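Local coordinates for protein BtrN (Bacillus circulans, PDB 4M7S) that uses S-adenosylmethionine radical chemistry and two [4Fe-4S] clusters to oxidise 2-deoxy-scyllo-inosamine to amino-dideoxy-scyllo-inosose in butirosin biosynthesis, at residues Leu40-Met45 with Val75-Glu80; Asp52-Ile57 with Ile82-Pro87. All blocks are in the same frame, centred on the assembly; numbering follows the deposited sequence.

Overall arrangement
Both interactions belong to the alpha/beta part of the radical SAM fold, away from the annotated cluster sites. Interaction 1 is in the helical layer, where helix 38-50 lies beside helix 71-81; interaction 2 joins strands 56-58 and 86-91, together with the turns that lead into them from those same two helices. Their centres are about 11 Å apart and they touch directly: Met45 CE packs on Ile57 CD1 at 3.8 Å, and Thr78 OG1 rests near Pro87 CG. The helix pair is mostly buried and is joined by apolar packing. The strand pair adds parallel backbone bonds and, at its surface edge, charged side chains.

Interaction 1 of 2, residues Leu40-Met45 with Val75-Glu80; sequences LYKTLM and VGMTTE
Tyr41 and Met45 converge on Thr78, and this is the buried side of the contact. The tyrosine comes edge-on, its OH 3.0 Å from Thr78 CG2, a distance shorter than usual for an oxygen against a methyl carbon and to be read with caution. Met45, a selenomethionine in this crystal, crosses the threonine obliquely; its SE lies 3.9 Å from Thr78 CG2 and equally near Thr78 CA. With Thr78 OG1 donating to Val75 O at 2.7 Å, in the carbonyl plane and on a lone pair, CG2 is the branch that faces Tyr41 and Met45. Phe74, of the same helix 71-81, stacks with the Tyr41 ring, and Tyr41, Met45 and Thr78 are all buried.

Met77, also selenomethionine, carries the contact outward. It slides past Tyr41 in the opposite direction, and SE stops beside the ring rim, 4.2 Å from Tyr41 CD2 and 82° off the ring normal: a Met-aromatic contact at the edge. A bend at chi3 (70°) then lays Met77 CE 3.7 Å from Lys42 CB, with Met45 CG a little farther off. This is the solvent side: Met77 is partly exposed and Lys42 exposed, though the methyl itself lies close against the base of the lysine. The ammonium leads away to a salt bridge with Glu46.

The helix axes run 10.5 Å apart and cross at -22°, an almost parallel pair of neighbours in the helical layer of the radical SAM fold. With methyl, selenium, ring edge and the tyrosine oxygen as the touching groups, the helices are held together by shape and dispersion, while Thr78 OG1 and Lys42 NZ find their partners within their own helices.

Interaction 2 of 2, residues Asp52-Ile57 with Ile82-Pro87; sequences DFAGRI and IPRARP
Ala54 CB is the bump and the guanidinium of Arg84 the flat lid: the methyl sits 3.3 Å above the plane, over its centre. A bend at chi3 (66°) turns NE of Arg84 back, and the group ends up against the loop, where Asp52 flanks it. Asp52 OD1 lies at the guanidinium edge, in plane, while Asp52 OD2 forms a salt bridge to Arg84 NH1 at 3.4 Å, with the carboxylate turned 51° from the guanidinium. A water bridges the two backbones, donating to Phe53 O and accepting from Arg84 N.

On the inner side, Ala85 CB nestles 3.9 Å from Phe53 CD2, and Ile82 CD1 reaches the rim of the same ring. Ile82 CD1 also meets Ile57 CD1 at 4.1 Å, the two side chains crossing at about a right angle and both touching Leu48 of helix 38-50. The segments lead into adjoining parallel strands, 56-58 and 86-91, of a beta-alpha-beta unit whose crossover runs through helix 71-81. Arg86 N donates to Gly55 O at 2.8 Å, and Ile57 N to Arg86 O at 2.9 Å. Farther on, Ile57 CG2 fits against Pro87 CB, 4.1 Å away. On the opposite face of the sheet, Arg56 and Arg86 lie side by side, pointing the same way. Their aliphatic parts touch, Arg56 CD 3.9 Å from Arg86 CD, while the two positive groups stay near one another, turned 89° apart; Arg86 NH2 has a weak hydrogen bond to Gln110.

Interaction 1 of 2, residues Leu40-Met45 with Val75-Glu80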
# COMPACT_ATOMS: atom_id res chain seq x y z
N LEU A 40 5.69 15.85 3.68
CA LEU A 40 5.57 14.96 2.52
C LEU A 40 4.18 14.34 2.47
O LEU A 40 3.59 14.20 1.39
CB LEU A 40 6.64 13.86 2.53
CG LEU A 40 6.65 12.94 1.30
CD1 LEU A 40 6.95 13.73 0.03
CD2 LEU A 40 7.64 11.79 1.47
N TYR A 41 3.66 13.97 3.63
CA TYR A 41 2.31 13.43 3.69
C TYR A 41 1.30 14.50 3.29
O TYR A 41 0.29 14.19 2.65
CB TYR A 41 1.97 12.88 5.07
CG TYR A 41 0.65 12.14 5.09
CD1 TYR A 41 0.58 10.81 4.70
CD2 TYR A 41 -0.53 12.78 5.46
CE1 TYR A 41 -0.62 10.12 4.70
CE2 TYR A 41 -1.75 12.10 5.47
CZ TYR A 41 -1.77 10.77 5.09
OH TYR A 41 -2.95 10.08 5.08
N LYS A 42 1.55 15.75 3.66
CA LYS A 42 0.65 16.82 3.23
C LYS A 42 0.63 17.00 1.71
O LYS A 42 -0.45 17.17 1.13
CB LYS A 42 0.95 18.16 3.93
CG LYS A 42 0.00 19.27 3.47
CD LYS A 42 -0.08 20.40 4.49
CE LYS A 42 -0.90 21.59 3.98
NZ LYS A 42 -0.34 22.17 2.75
N THR A 43 1.79 16.99 1.04
CA THR A 43 1.73 17.15 -0.41
C THR A 43 1.05 15.95 -1.07
O THR A 43 0.39 16.11 -2.09
CB THR A 43 3.08 17.53 -1.13
OG1 THR A 43 3.42 16.55 -2.11
CG2 THR A 43 4.21 17.69 -0.18
N LEU A 44 1.18 14.76 -0.49
CA LEU A 44 0.44 13.61 -1.02
C LEU A 44 -1.07 13.82 -0.89
O LEU A 44 -1.84 13.51 -1.80
CB LEU A 44 0.83 12.31 -0.31
CG LEU A 44 0.06 11.08 -0.80
CD1 LEU A 44 0.31 10.81 -2.30
CD2 LEU A 44 0.42 9.85 0.01
N MSE A 45 -1.50 14.33 0.27
CA MSE A 45 -2.92 14.65 0.48
C MSE A 45 -3.41 15.66 -0.57
O MSE A 45 -4.51 15.52 -1.10
CB MSE A 45 -3.16 15.19 1.90
CG MSE A 45 -3.02 14.14 3.02
SE MSE A 45 -4.25 12.62 2.78
CE MSE A 45 -2.97 11.36 2.04
N VAL A 75 -4.46 10.46 9.62
CA VAL A 75 -5.81 9.95 9.40
C VAL A 75 -6.84 11.09 9.33
O VAL A 75 -7.72 11.09 8.46
CB VAL A 75 -6.21 8.93 10.49
CG1 VAL A 75 -7.66 8.53 10.34
CG2 VAL A 75 -5.30 7.71 10.41
N GLY A 76 -6.72 12.05 10.24
CA GLY A 76 -7.59 13.21 10.24
C GLY A 76 -7.49 14.00 8.94
O GLY A 76 -8.49 14.52 8.43
N MSE A 77 -6.28 14.10 8.40
CA MSE A 77 -6.07 14.80 7.13
C MSE A 77 -6.73 14.10 5.94
O MSE A 77 -7.15 14.76 4.99
CB MSE A 77 -4.57 15.00 6.86
CG MSE A 77 -3.89 15.98 7.79
SE MSE A 77 -1.95 16.11 7.49
CE MSE A 77 -1.99 17.01 5.77
N THR A 78 -6.85 12.78 5.99
CA THR A 78 -7.48 12.08 4.87
C THR A 78 -8.93 12.48 4.79
O THR A 78 -9.47 12.69 3.69
CB THR A 78 -7.40 10.55 4.98
OG1 THR A 78 -8.29 10.09 6.00
CG2 THR A 78 -5.99 10.12 5.29
N THR A 79 -9.57 12.60 5.94
CA THR A 79 -10.97 13.00 6.02
C THR A 79 -11.18 14.43 5.50
O THR A 79 -12.25 14.79 5.00
CB THR A 79 -11.50 12.87 7.48
OG1 THR A 79 -11.37 11.50 7.91
CG2 THR A 79 -12.94 13.28 7.59
N GLU A 80 -10.14 15.26 5.62
CA GLU A 80 -10.22 16.66 5.18
C GLU A 80 -9.95 16.77 3.69
O GLU A 80 -10.66 17.49 2.97
CB GLU A 80 -9.20 17.52 5.93
CG GLU A 80 -9.79 18.38 7.03
CD GLU A 80 -10.39 19.67 6.50
OE1 GLU A 80 -11.54 19.98 6.87
OE2 GLU A 80 -9.71 20.38 5.73

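Interaction 2 of 2, residues Asp52-Ile57 with Ile82-Pro87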
# COMPACT_ATOMS: atom_id res chain seq x y z
N ASP A 52 -9.68 14.24 -6.59
CA ASP A 52 -10.91 13.80 -5.93
C ASP A 52 -10.87 12.29 -5.64
O ASP A 52 -11.84 11.57 -5.86
CB ASP A 52 -12.14 14.15 -6.79
CG ASP A 52 -13.44 14.09 -6.01
OD1 ASP A 52 -13.40 13.97 -4.77
OD2 ASP A 52 -14.52 14.19 -6.64
N PHE A 53 -9.72 11.83 -5.16
CA PHE A 53 -9.49 10.40 -4.94
C PHE A 53 -10.54 9.75 -4.04
O PHE A 53 -10.78 10.19 -2.92
CB PHE A 53 -8.10 10.17 -4.37
CG PHE A 53 -7.79 8.72 -4.15
CD1 PHE A 53 -7.67 7.85 -5.23
CD2 PHE A 53 -7.62 8.23 -2.86
CE1 PHE A 53 -7.39 6.50 -5.03
CE2 PHE A 53 -7.35 6.89 -2.65
CZ PHE A 53 -7.23 6.03 -3.73
N ALA A 54 -11.16 8.68 -4.55
CA ALA A 54 -12.27 8.04 -3.86
C ALA A 54 -12.08 6.53 -3.74
O ALA A 54 -13.05 5.80 -3.58
CB ALA A 54 -13.59 8.36 -4.57
N GLY A 55 -10.83 6.07 -3.82
CA GLY A 55 -10.55 4.66 -3.67
C GLY A 55 -10.13 4.35 -2.25
O GLY A 55 -10.45 5.10 -1.32
N ARG A 56 -9.41 3.25 -2.06
CA ARG A 56 -8.93 2.90 -0.73
C ARG A 56 -7.56 3.50 -0.46
O ARG A 56 -6.72 3.61 -1.36
CB ARG A 56 -8.83 1.39 -0.56
CG ARG A 56 -9.84 0.59 -1.34
CD ARG A 56 -10.86 -0.03 -0.43
NE ARG A 56 -11.54 -1.14 -1.09
CZ ARG A 56 -12.48 -0.99 -2.02
NH1 ARG A 56 -12.86 0.22 -2.41
NH2 ARG A 56 -13.04 -2.07 -2.57
N ILE A 57 -7.33 3.89 0.79
CA ILE A 57 -6.00 4.32 1.22
C ILE A 57 -5.57 3.52 2.45
O ILE A 57 -6.31 3.45 3.44
CB ILE A 57 -5.93 5.86 1.45
CG1 ILE A 57 -4.55 6.27 1.98
CG2 ILE A 57 -7.03 6.33 2.41
CD1 ILE A 57 -4.27 7.77 1.83
N ILE A 82 -9.45 14.02 1.34
CA ILE A 82 -10.07 13.01 0.49
C ILE A 82 -11.22 12.28 1.21
O ILE A 82 -11.16 11.07 1.45
CB ILE A 82 -9.02 12.00 -0.05
CG1 ILE A 82 -8.17 11.43 1.09
CG2 ILE A 82 -8.09 12.68 -1.05
CD1 ILE A 82 -7.15 10.37 0.64
N PRO A 83 -12.30 13.02 1.55
CA PRO A 83 -13.37 12.44 2.36
C PRO A 83 -14.15 11.32 1.66
O PRO A 83 -14.82 10.54 2.34
CB PRO A 83 -14.29 13.65 2.64
CG PRO A 83 -14.02 14.60 1.52
CD PRO A 83 -12.56 14.42 1.18
N ARG A 84 -14.06 11.24 0.33
CA ARG A 84 -14.65 10.12 -0.41
C ARG A 84 -13.82 8.83 -0.31
O ARG A 84 -14.33 7.74 -0.53
CB ARG A 84 -14.82 10.45 -1.89
CG ARG A 84 -15.63 11.69 -2.20
CD ARG A 84 -15.70 11.92 -3.72
NE ARG A 84 -16.45 10.86 -4.40
CZ ARG A 84 -16.17 10.38 -5.61
NH1 ARG A 84 -15.12 10.84 -6.29
NH2 ARG A 84 -16.92 9.42 -6.13
N ALA A 85 -12.53 8.96 0.01
CA ALA A 85 -11.64 7.79 0.04
C ALA A 85 -11.99 6.88 1.22
O ALA A 85 -12.71 7.28 2.13
CB ALA A 85 -10.19 8.21 0.13
N ARG A 86 -11.47 5.65 1.19
CA ARG A 86 -11.76 4.67 2.23
C ARG A 86 -10.48 4.27 2.95
O ARG A 86 -9.71 3.46 2.43
CB ARG A 86 -12.46 3.44 1.63
CG ARG A 86 -12.72 2.29 2.60
CD ARG A 86 -13.68 1.27 1.97
NE ARG A 86 -13.75 0.03 2.74
CZ ARG A 86 -14.58 -0.18 3.75
NH1 ARG A 86 -14.58 -1.35 4.37
NH2 ARG A 86 -15.43 0.77 4.13
N PRO A 87 -10.25 4.85 4.14
CA PRO A 87 -9.04 4.61 4.93
C PRO A 87 -9.08 3.26 5.65
O PRO A 87 -10.05 2.97 6.35
CB PRO A 87 -9.05 5.75 5.97
CG PRO A 87 -10.08 6.76 5.45
CD PRO A 87 -11.09 5.91 4.73
O HOH W 1 -12.28 12.26 -1.78